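Local structure of putative 6-pyruvoyl tetrahydrobiopterin synthase (Caenorhabditis elegans, 2G64) at residues Ser76-Thr81 with Phe109-Ser114; Val52-Glu57 with Met64-Ala69; Ser99-Val104 with Asn133-Lys138. The protein probably catalyses the zinc-dependent conversion of 7,8-dihydroneopterin triphosphate into 6-pyruvoyl tetrahydropterin, with loss of triphosphate, on the pathway to tetrahydrobiopterin. The protein carries 1 engineered substitution. One frame throughout, in Å; residues are numbered along the deposited sequence. Where two conformers were deposited one is given.

Contact 1. Residues Ser76-Thr81 with Phe109-Ser114; sequences SLVLDT and FEKLKS
With CG1 trans to the backbone N (chi1 -176°), Val78 spreads both its methyls toward the helix that carries Lys111 and Leu112. Val78 CG1 lies beside the start of the lysine chain, 3.8 Å from Lys111 CG, and the valine and the lysine chain run alongside one another with opposite headings. Val78 CG2 goes in deeper, down to the backbone: it stands 3.5 Å from Leu112 CA, closer than carbon pairs usually sit, and also meets Leu112 CD1 at 3.9 Å. A beta-branched residue suits this place because it is short enough to let the helices come near, yet offers one methyl to each neighbour. This is the packing of helix 68-80 on helix 101-115, the two long helices that lie against the antiparallel sheet of the T-fold; Trp50 of strand 44-57 touches both Val78 and Leu112 from the sheet side. Replacing Val78 by an alanine would probably open a gap between the helices, leaving Leu112 CD1 and Lys111 CG without the methyls that cover them. Toward the solvent, Lys111 bends at its second torsion (chi2 78°), and its CE passes 4.2 Å from Thr81 CG2; a long aliphatic chain ending in a charge can thus lie along the outer side of an apolar contact. Thr81 OG1 donates to Val78 O at 2.7 Å, in the carbonyl plane, which helps fix how the side chain is turned. Val78 O also accepts from Thr81 N, so two donors of one residue hold it, and Tyr107 OH of the second helix hydrogen-bonds to Thr81 OG1.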
loop_
_atom_site.group_PDB
_atom_site.type_symbol
_atom_site.label_atom_id
_atom_site.label_comp_id
_atom_site.label_asym_id
_atom_site.label_seq_id
_atom_site.Cartn_x
_atom_site.Cartn_y
_atom_site.Cartn_z
ATOM N N SER A 76 18.504 9.805 -10.943
ATOM C CA SER A 76 18.248 11.240 -10.732
ATOM C C SER A 76 18.386 12.029 -12.030
ATOM O O SER A 76 17.579 12.916 -12.322
ATOM C CB SER A 76 19.189 11.822 -9.668
ATOM O OG SER A 76 18.709 13.079 -9.203
ATOM N N LEU A 77 19.410 11.707 -12.809
ATOM C CA LEU A 77 19.657 12.375 -14.086
ATOM C C LEU A 77 18.476 12.214 -15.035
ATOM O O LEU A 77 18.055 13.173 -15.701
ATOM C CB LEU A 77 20.915 11.814 -14.730
ATOM C CG LEU A 77 22.237 12.303 -14.158
ATOM C CD1 LEU A 77 23.360 11.622 -14.904
ATOM C CD2 LEU A 77 22.345 13.842 -14.281
ATOM N N VAL A 78 17.910 11.009 -15.065
ATOM C CA VAL A 78 16.735 10.755 -15.886
ATOM C C VAL A 78 15.510 11.493 -15.317
ATOM O O VAL A 78 14.745 12.117 -16.063
ATOM C CB VAL A 78 16.443 9.229 -16.006
ATOM C CG1 VAL A 78 15.279 8.969 -16.939
ATOM C CG2 VAL A 78 17.705 8.461 -16.476
ATOM N N LEU A 79 15.320 11.402 -14.002
ATOM C CA LEU A 79 14.149 11.990 -13.353
ATOM C C LEU A 79 14.132 13.517 -13.518
ATOM O O LEU A 79 13.073 14.133 -13.595
ATOM C CB LEU A 79 14.109 11.598 -11.875
ATOM C CG LEU A 79 13.644 10.156 -11.621
ATOM C CD1 LEU A 79 14.027 9.771 -10.177
ATOM C CD2 LEU A 79 12.140 10.022 -11.847
ATOM N N ASP A 80 15.315 14.118 -13.598
ATOM C CA ASP A 80 15.428 15.573 -13.759
ATOM C C ASP A 80 14.753 16.033 -15.053
ATOM O O ASP A 80 14.252 17.156 -15.140
ATOM C CB ASP A 80 16.907 15.974 -13.832
ATOM C CG ASP A 80 17.561 16.085 -12.469
ATOM O OD1 ASP A 80 16.865 16.020 -11.433
ATOM O OD2 ASP A 80 18.803 16.214 -12.446
ATOM N N THR A 81 14.775 15.166 -16.063
ATOM C CA THR A 81 14.169 15.467 -17.361
ATOM C C THR A 81 12.632 15.518 -17.363
ATOM O O THR A 81 12.028 16.107 -18.269
ATOM C CB THR A 81 14.636 14.501 -18.475
ATOM O OG1 THR A 81 13.995 13.210 -18.366
ATOM C CG2 THR A 81 16.170 14.350 -18.492
ATOM N N PHE A 109 13.535 3.904 -19.910
ATOM C CA PHE A 109 14.484 2.802 -20.134
ATOM C C PHE A 109 15.661 3.285 -20.991
ATOM O O PHE A 109 16.827 3.107 -20.631
ATOM C CB PHE A 109 13.757 1.659 -20.836
ATOM C CG PHE A 109 14.569 0.402 -20.997
ATOM C CD1 PHE A 109 14.459 -0.632 -20.082
ATOM C CD2 PHE A 109 15.430 0.250 -22.088
ATOM C CE1 PHE A 109 15.200 -1.819 -20.246
ATOM C CE2 PHE A 109 16.166 -0.925 -22.262
ATOM C CZ PHE A 109 16.046 -1.961 -21.332
ATOM N N GLU A 110 15.360 3.889 -22.132
ATOM C CA GLU A 110 16.429 4.281 -23.051
ATOM C C GLU A 110 17.295 5.422 -22.508
ATOM O O GLU A 110 18.524 5.405 -22.661
ATOM C CB GLU A 110 15.865 4.607 -24.439
ATOM C CG GLU A 110 15.325 3.382 -25.194
ATOM C CD GLU A 110 16.398 2.309 -25.458
ATOM O OE1 GLU A 110 17.598 2.653 -25.518
ATOM O OE2 GLU A 110 16.042 1.117 -25.606
ATOM N N LYS A 111 16.666 6.415 -21.872
ATOM C CA LYS A 111 17.412 7.527 -21.275
ATOM C C LYS A 111 18.313 7.034 -20.127
ATOM O O LYS A 111 19.474 7.446 -19.993
ATOM C CB LYS A 111 16.461 8.625 -20.786
ATOM C CG LYS A 111 17.158 9.791 -20.108
ATOM C CD LYS A 111 17.787 10.715 -21.158
ATOM C CE LYS A 111 18.747 11.706 -20.515
ATOM N NZ LYS A 111 19.610 12.353 -21.545
ATOM N N LEU A 112 17.792 6.123 -19.317
ATOM C CA LEU A 112 18.597 5.572 -18.226
ATOM C C LEU A 112 19.752 4.794 -18.816
ATOM O O LEU A 112 20.894 4.976 -18.410
ATOM C CB LEU A 112 17.786 4.666 -17.314
ATOM C CG LEU A 112 18.589 4.022 -16.190
ATOM C CD1 LEU A 112 19.293 5.104 -15.347
ATOM C CD2 LEU A 112 17.700 3.112 -15.314
ATOM N N LYS A 113 19.455 3.932 -19.775
ATOM C CA LYS A 113 20.528 3.137 -20.389
ATOM C C LYS A 113 21.669 4.044 -20.892
ATOM O O LYS A 113 22.858 3.720 -20.737
ATOM C CB LYS A 113 19.959 2.251 -21.481
ATOM C CG LYS A 113 20.734 0.977 -21.740
ATOM C CD LYS A 113 19.861 0.006 -22.514
ATOM C CE LYS A 113 20.639 -0.708 -23.601
ATOM N NZ LYS A 113 19.730 -1.459 -24.517
ATOM N N SER A 114 21.291 5.204 -21.427
ATOM C CA SER A 114 22.207 6.209 -21.952
ATOM C C SER A 114 23.122 6.876 -20.918
ATOM O O SER A 114 24.155 7.422 -21.279
ATOM C CB SER A 114 21.429 7.272 -22.747
ATOM O OG SER A 114 21.051 8.360 -21.929
#

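Contact 2. Residues Val52-Glu57 with Met64-Ala69; sequences VKLRGE and MVYDLA
Leu54 reaches from its strand toward Val65 and Tyr66, and its side chain meets them in turn. Leu54 CB lies beside the valine, 4.3 Å from Val65 CG1. CG, trans to the carbonyl carbon (chi1 -51°), carries the branch onward, and Leu54 CD1 ends against the root of the tyrosine, 3.4 Å from Tyr66 CB and 3.5 Å from Tyr66 CG, approaching the ring obliquely. Leu71 of the following helix touches both Leu54 and Tyr66, so a branched apolar residue fits this inward-facing position. The contact stands where strand 44-57 of the T-fold sheet gives way to helix 68-80, with Asp67 as the N-cap of that helix. At Gly56 the bare backbone admits Val65, whose CG2 rests 3.7 Å from Gly56 O; a CB on Gly56 would point toward this valine. Beyond the glycine, water takes over from side chains: one molecule donates to both Glu57 O and Val65 O, at 2.8 Å each, and joins the two backbones. The phenol of Tyr66 is anchored by hydrogen bonds from OH to Glu74 and Ser117.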
loop_
_atom_site.group_PDB
_atom_site.type_symbol
_atom_site.label_atom_id
_atom_site.label_comp_id
_atom_site.label_asym_id
_atom_site.label_seq_id
_atom_site.Cartn_x
_atom_site.Cartn_y
_atom_site.Cartn_z
ATOM N N VAL A 52 13.128 0.580 -11.488
ATOM C CA VAL A 52 14.272 0.244 -12.334
ATOM C C VAL A 52 14.833 -1.063 -11.811
ATOM O O VAL A 52 15.291 -1.129 -10.665
ATOM C CB VAL A 52 15.356 1.337 -12.253
ATOM C CG1 VAL A 52 16.680 0.855 -12.896
ATOM C CG2 VAL A 52 14.829 2.602 -12.910
ATOM N N LYS A 53 14.770 -2.096 -12.649
ATOM C CA LYS A 53 15.172 -3.436 -12.238
ATOM C C LYS A 53 16.436 -3.873 -12.990
ATOM O O LYS A 53 16.509 -3.796 -14.214
ATOM C CB LYS A 53 14.024 -4.432 -12.488
ATOM C CG LYS A 53 14.240 -5.850 -11.921
ATOM C CD LYS A 53 12.953 -6.649 -12.116
ATOM C CE LYS A 53 13.052 -8.037 -11.523
ATOM N NZ LYS A 53 11.715 -8.677 -11.334
ATOM N N LEU A 54 17.419 -4.323 -12.223
ATOM C CA LEU A 54 18.712 -4.743 -12.753
ATOM C C LEU A 54 18.821 -6.238 -12.497
ATOM O O LEU A 54 18.197 -6.756 -11.563
ATOM C CB LEU A 54 19.829 -4.014 -11.998
ATOM C CG LEU A 54 19.702 -2.482 -11.880
ATOM C CD1 LEU A 54 20.995 -1.936 -11.236
ATOM C CD2 LEU A 54 19.479 -1.833 -13.248
ATOM N N ARG A 55 19.589 -6.944 -13.320
ATOM C CA ARG A 55 19.820 -8.368 -13.065
ATOM C C ARG A 55 21.282 -8.689 -13.386
ATOM O O ARG A 55 21.814 -8.254 -14.419
ATOM C CB ARG A 55 18.891 -9.207 -13.951
ATOM C CG ARG A 55 19.029 -10.708 -13.765
ATOM C CD ARG A 55 17.998 -11.425 -14.624
ATOM N NE ARG A 55 17.945 -12.846 -14.313
ATOM C CZ ARG A 55 18.687 -13.770 -14.917
ATOM N NH1 ARG A 55 19.547 -13.418 -15.861
ATOM N NH2 ARG A 55 18.574 -15.046 -14.570
ATOM N N GLY A 56 21.941 -9.435 -12.515
ATOM C CA GLY A 56 23.361 -9.713 -12.750
ATOM C C GLY A 56 23.944 -10.550 -11.643
ATOM O O GLY A 56 23.273 -10.837 -10.642
ATOM N N GLU A 57 25.197 -10.957 -11.830
ATOM C CA GLU A 57 25.906 -11.679 -10.780
ATOM C C GLU A 57 26.119 -10.834 -9.533
ATOM O O GLU A 57 26.524 -9.659 -9.618
ATOM C CB GLU A 57 27.287 -12.114 -11.270
ATOM C CG GLU A 57 27.259 -13.222 -12.297
ATOM C CD GLU A 57 28.655 -13.507 -12.795
ATOM O OE1 GLU A 57 29.507 -13.937 -11.991
ATOM O OE2 GLU A 57 28.901 -13.282 -13.990
ATOM N N MET A 64 26.850 -6.983 -3.908
ATOM C CA MET A 64 25.847 -6.222 -4.652
ATOM C C MET A 64 25.811 -6.580 -6.131
ATOM O O MET A 64 26.840 -6.870 -6.751
ATOM C CB MET A 64 26.102 -4.728 -4.500
ATOM C CG MET A 64 25.924 -4.237 -3.087
ATOM S SD MET A 64 26.306 -2.479 -2.932
ATOM C CE MET A 64 27.670 -2.279 -4.084
ATOM N N VAL A 65 24.609 -6.550 -6.694
ATOM C CA VAL A 65 24.424 -6.615 -8.161
ATOM C C VAL A 65 24.908 -5.313 -8.843
ATOM O O VAL A 65 25.430 -5.312 -9.977
ATOM C CB VAL A 65 22.919 -6.859 -8.496
ATOM C CG1 VAL A 65 22.647 -6.587 -9.960
ATOM C CG2 VAL A 65 22.496 -8.287 -8.123
ATOM N N TYR A 66 24.754 -4.206 -8.131
ATOM C CA TYR A 66 25.102 -2.888 -8.648
ATOM C C TYR A 66 25.213 -1.955 -7.452
ATOM O O TYR A 66 24.556 -2.148 -6.428
ATOM C CB TYR A 66 23.984 -2.389 -9.594
ATOM C CG TYR A 66 24.317 -1.261 -10.576
ATOM C CD1 TYR A 66 24.900 -1.528 -11.813
ATOM C CD2 TYR A 66 23.973 0.062 -10.293
ATOM C CE1 TYR A 66 25.160 -0.498 -12.742
ATOM C CE2 TYR A 66 24.232 1.107 -11.217
ATOM C CZ TYR A 66 24.824 0.818 -12.431
ATOM O OH TYR A 66 25.069 1.830 -13.344
ATOM N N ASP A 67 26.020 -0.912 -7.601
ATOM C CA ASP A 67 26.164 0.085 -6.545
ATOM C C ASP A 67 24.921 0.991 -6.465
ATOM O O ASP A 67 24.652 1.747 -7.397
ATOM C CB ASP A 67 27.420 0.905 -6.832
ATOM C CG ASP A 67 27.619 2.039 -5.848
ATOM O OD1 ASP A 67 27.568 1.791 -4.634
ATOM O OD2 ASP A 67 27.832 3.179 -6.296
ATOM N N LEU A 68 24.161 0.894 -5.377
ATOM C CA LEU A 68 22.909 1.655 -5.263
ATOM C C LEU A 68 23.155 3.159 -5.293
ATOM O O LEU A 68 22.348 3.913 -5.849
ATOM C CB LEU A 68 22.089 1.255 -4.024
ATOM C CG LEU A 68 20.814 2.083 -3.759
ATOM C CD1 LEU A 68 19.801 1.964 -4.891
ATOM C CD2 LEU A 68 20.149 1.756 -2.432
ATOM N N ALA A 69 24.271 3.598 -4.711
ATOM C CA ALA A 69 24.613 5.016 -4.722
ATOM C C ALA A 69 24.760 5.531 -6.154
ATOM O O ALA A 69 24.264 6.615 -6.489
ATOM C CB ALA A 69 25.892 5.268 -3.932
HETATM O O HOH W 1 25.876 -7.613 -11.436
#

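Contact 3. Residues Ser99-Val104 with Asn133-Lys138; sequences STSENV and NIFTYK
The first turn of helix 101-115 lies over strand 133-137, next to the predicted active site, and Phe135 is the strand residue that carries the contact. Ser101 CB sits over one face of the phenyl ring, 3.7 Å from the centroid of Phe135 and 25° off the ring normal, a CH-pi contact displaced toward the CD2-CE2 side. Glu102 N lies over the same face. Serine suits the spot because its small CB can settle on the ring while its hydroxyl, trans to the carbonyl carbon, remains available for a partner outside: OG hydrogen-bonds to Glu129, which by similarity belongs to the charge relay system.

Glu102 takes the other part of the ring. Its chain bends at the second torsion (chi2 89°), bringing Glu102 CG to 3.8 Å from Phe135 CD1 and Glu102 CD to 3.5 Å from Phe135 CE1, with the carboxylate plane turned 45° to the ring. OE2 accepts from Val65 N of a neighbouring subunit. Thr100 is the N-cap of the helix; its OG1 receives a weak, long bond from Asn103 N, 3.4 Å. Gly63 O of the same neighbouring subunit is a further hydrogen-bond partner of Thr100 OG1, and strand 133-137 pairs antiparallel with a strand there, which carries the sheet into the neighbouring subunit.

The flat hydrocarbon ring thus gives the buried helix start a firm seat, while the polar groups point to partners beyond it. Ser101 is consistent with a second-shell role in orienting Glu129, and Glu102, lying in the first turn of the helix, probably has its carboxylate stabilised by the helix dipole as it bonds across the interface.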
loop_
_atom_site.group_PDB
_atom_site.type_symbol
_atom_site.label_atom_id
_atom_site.label_comp_id
_atom_site.label_asym_id
_atom_site.label_seq_id
_atom_site.Cartn_x
_atom_site.Cartn_y
_atom_site.Cartn_z
ATOM N N SER A 99 2.810 10.613 -25.666
ATOM C CA SER A 99 3.214 10.362 -24.277
ATOM C C SER A 99 2.322 9.336 -23.522
ATOM O O SER A 99 2.007 9.506 -22.330
ATOM C CB SER A 99 3.251 11.697 -23.515
ATOM O OG SER A 99 1.946 12.275 -23.490
ATOM N N THR A 100 1.916 8.272 -24.200
ATOM C CA THR A 100 1.238 7.152 -23.510
ATOM C C THR A 100 2.228 6.562 -22.537
ATOM O O THR A 100 3.431 6.676 -22.732
ATOM C CB THR A 100 0.844 6.011 -24.480
ATOM O OG1 THR A 100 1.995 5.622 -25.255
ATOM C CG2 THR A 100 -0.265 6.455 -25.397
ATOM N N SER A 101 1.744 5.876 -21.504
ATOM C CA SER A 101 2.683 5.318 -20.530
ATOM C C SER A 101 3.573 4.209 -21.120
ATOM O O SER A 101 4.693 4.008 -20.668
ATOM C CB SER A 101 1.944 4.844 -19.276
ATOM O OG SER A 101 1.294 5.949 -18.663
ATOM N N GLU A 102 3.082 3.520 -22.144
ATOM C CA GLU A 102 3.926 2.590 -22.932
ATOM C C GLU A 102 5.165 3.330 -23.417
ATOM O O GLU A 102 6.301 2.874 -23.239
ATOM C CB GLU A 102 3.142 2.053 -24.154
ATOM C CG GLU A 102 2.011 1.060 -23.826
ATOM C CD GLU A 102 0.660 1.726 -23.571
ATOM O OE1 GLU A 102 0.606 2.912 -23.130
ATOM O OE2 GLU A 102 -0.353 1.035 -23.785
ATOM N N ASN A 103 4.955 4.492 -24.024
ATOM C CA ASN A 103 6.083 5.248 -24.594
ATOM C C ASN A 103 6.941 5.943 -23.543
ATOM O O ASN A 103 8.146 6.158 -23.751
ATOM C CB ASN A 103 5.604 6.234 -25.681
ATOM C CG ASN A 103 5.319 5.551 -27.005
ATOM O OD1 ASN A 103 6.086 4.678 -27.451
ATOM N ND2 ASN A 103 4.187 5.909 -27.632
ATOM N N VAL A 104 6.341 6.252 -22.397
ATOM C CA VAL A 104 7.105 6.781 -21.261
ATOM C C VAL A 104 8.044 5.693 -20.739
ATOM O O VAL A 104 9.199 5.949 -20.442
ATOM C CB VAL A 104 6.171 7.297 -20.126
ATOM C CG1 VAL A 104 6.989 7.751 -18.903
ATOM C CG2 VAL A 104 5.295 8.482 -20.648
ATOM N N ASN A 133 -2.840 1.059 -13.283
ATOM C CA ASN A 133 -2.423 0.968 -14.693
ATOM C C ASN A 133 -0.895 0.901 -14.724
ATOM O O ASN A 133 -0.226 1.906 -14.453
ATOM C CB ASN A 133 -2.862 2.214 -15.483
ATOM C CG ASN A 133 -4.374 2.351 -15.595
ATOM O OD1 ASN A 133 -5.080 1.373 -15.798
ATOM N ND2 ASN A 133 -4.870 3.579 -15.499
ATOM N N ILE A 134 -0.359 -0.278 -15.040
ATOM C CA ILE A 134 1.066 -0.572 -14.873
ATOM C C ILE A 134 1.674 -1.030 -16.203
ATOM O O ILE A 134 1.121 -1.913 -16.859
ATOM C CB ILE A 134 1.256 -1.692 -13.820
ATOM C CG1 ILE A 134 0.688 -1.258 -12.461
ATOM C CG2 ILE A 134 2.729 -2.068 -13.679
ATOM C CD1 ILE A 134 -0.724 -1.763 -12.172
ATOM N N PHE A 135 2.825 -0.458 -16.567
ATOM C CA PHE A 135 3.503 -0.786 -17.842
ATOM C C PHE A 135 4.953 -1.199 -17.638
ATOM O O PHE A 135 5.654 -0.627 -16.783
ATOM C CB PHE A 135 3.445 0.428 -18.768
ATOM C CG PHE A 135 2.046 0.931 -18.960
ATOM C CD1 PHE A 135 1.318 0.566 -20.078
ATOM C CD2 PHE A 135 1.436 1.712 -17.976
ATOM C CE1 PHE A 135 -0.006 0.984 -20.244
ATOM C CE2 PHE A 135 0.100 2.132 -18.135
ATOM C CZ PHE A 135 -0.609 1.765 -19.273
ATOM N N THR A 136 5.420 -2.171 -18.433
ATOM C CA THR A 136 6.818 -2.571 -18.312
ATOM C C THR A 136 7.453 -2.725 -19.673
ATOM O O THR A 136 6.770 -2.971 -20.683
ATOM C CB THR A 136 7.019 -3.862 -17.495
ATOM O OG1 THR A 136 6.763 -5.014 -18.309
ATOM C CG2 THR A 136 6.130 -3.867 -16.207
ATOM N N TYR A 137 8.762 -2.586 -19.684
ATOM C CA TYR A 137 9.515 -2.620 -20.939
ATOM C C TYR A 137 10.884 -3.198 -20.619
ATOM O O TYR A 137 11.484 -2.842 -19.598
ATOM C CB TYR A 137 9.654 -1.221 -21.515
ATOM C CG TYR A 137 10.438 -1.179 -22.808
ATOM C CD1 TYR A 137 10.035 -1.921 -23.908
ATOM C CD2 TYR A 137 11.589 -0.395 -22.914
ATOM C CE1 TYR A 137 10.772 -1.880 -25.107
ATOM C CE2 TYR A 137 12.314 -0.342 -24.083
ATOM C CZ TYR A 137 11.892 -1.077 -25.178
ATOM O OH TYR A 137 12.603 -1.012 -26.341
ATOM N N LYS A 138 11.340 -4.116 -21.473
ATOM C CA LYS A 138 12.643 -4.770 -21.292
ATOM C C LYS A 138 13.654 -4.495 -22.404
ATOM O O LYS A 138 14.721 -5.129 -22.469
ATOM C CB LYS A 138 12.487 -6.283 -21.123
ATOM C CG LYS A 138 11.828 -6.714 -19.820
ATOM C CD LYS A 138 11.538 -8.217 -19.888
ATOM C CE LYS A 138 11.181 -8.792 -18.546
ATOM N NZ LYS A 138 11.328 -10.296 -18.567
#

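How the contacts relate
From the N terminus, contact 2 comes first and closes the short loop 58-63 between strand 44-57 and helix 68-80. The same helix runs on to contact 1, whose second segment begins after 27 intervening residues, on helix 101-115. Contact 3 opens at Ser99, before contact 1 has closed, and ends on strand 133-137: contacts 1 and 3 cross, while contact 2 precedes both in series. Contact 1 stands between the others, with Leu112 CD2 3.5 Å from Val52 CG1 and the Phe109 ring edge-to-face with Tyr137. Together they tie both long helices to the inner strand 44-57 and to strand 133-137, the edge strand within this chain. Contacts 2 and 3 do not touch within the chain but meet across a subunit interface.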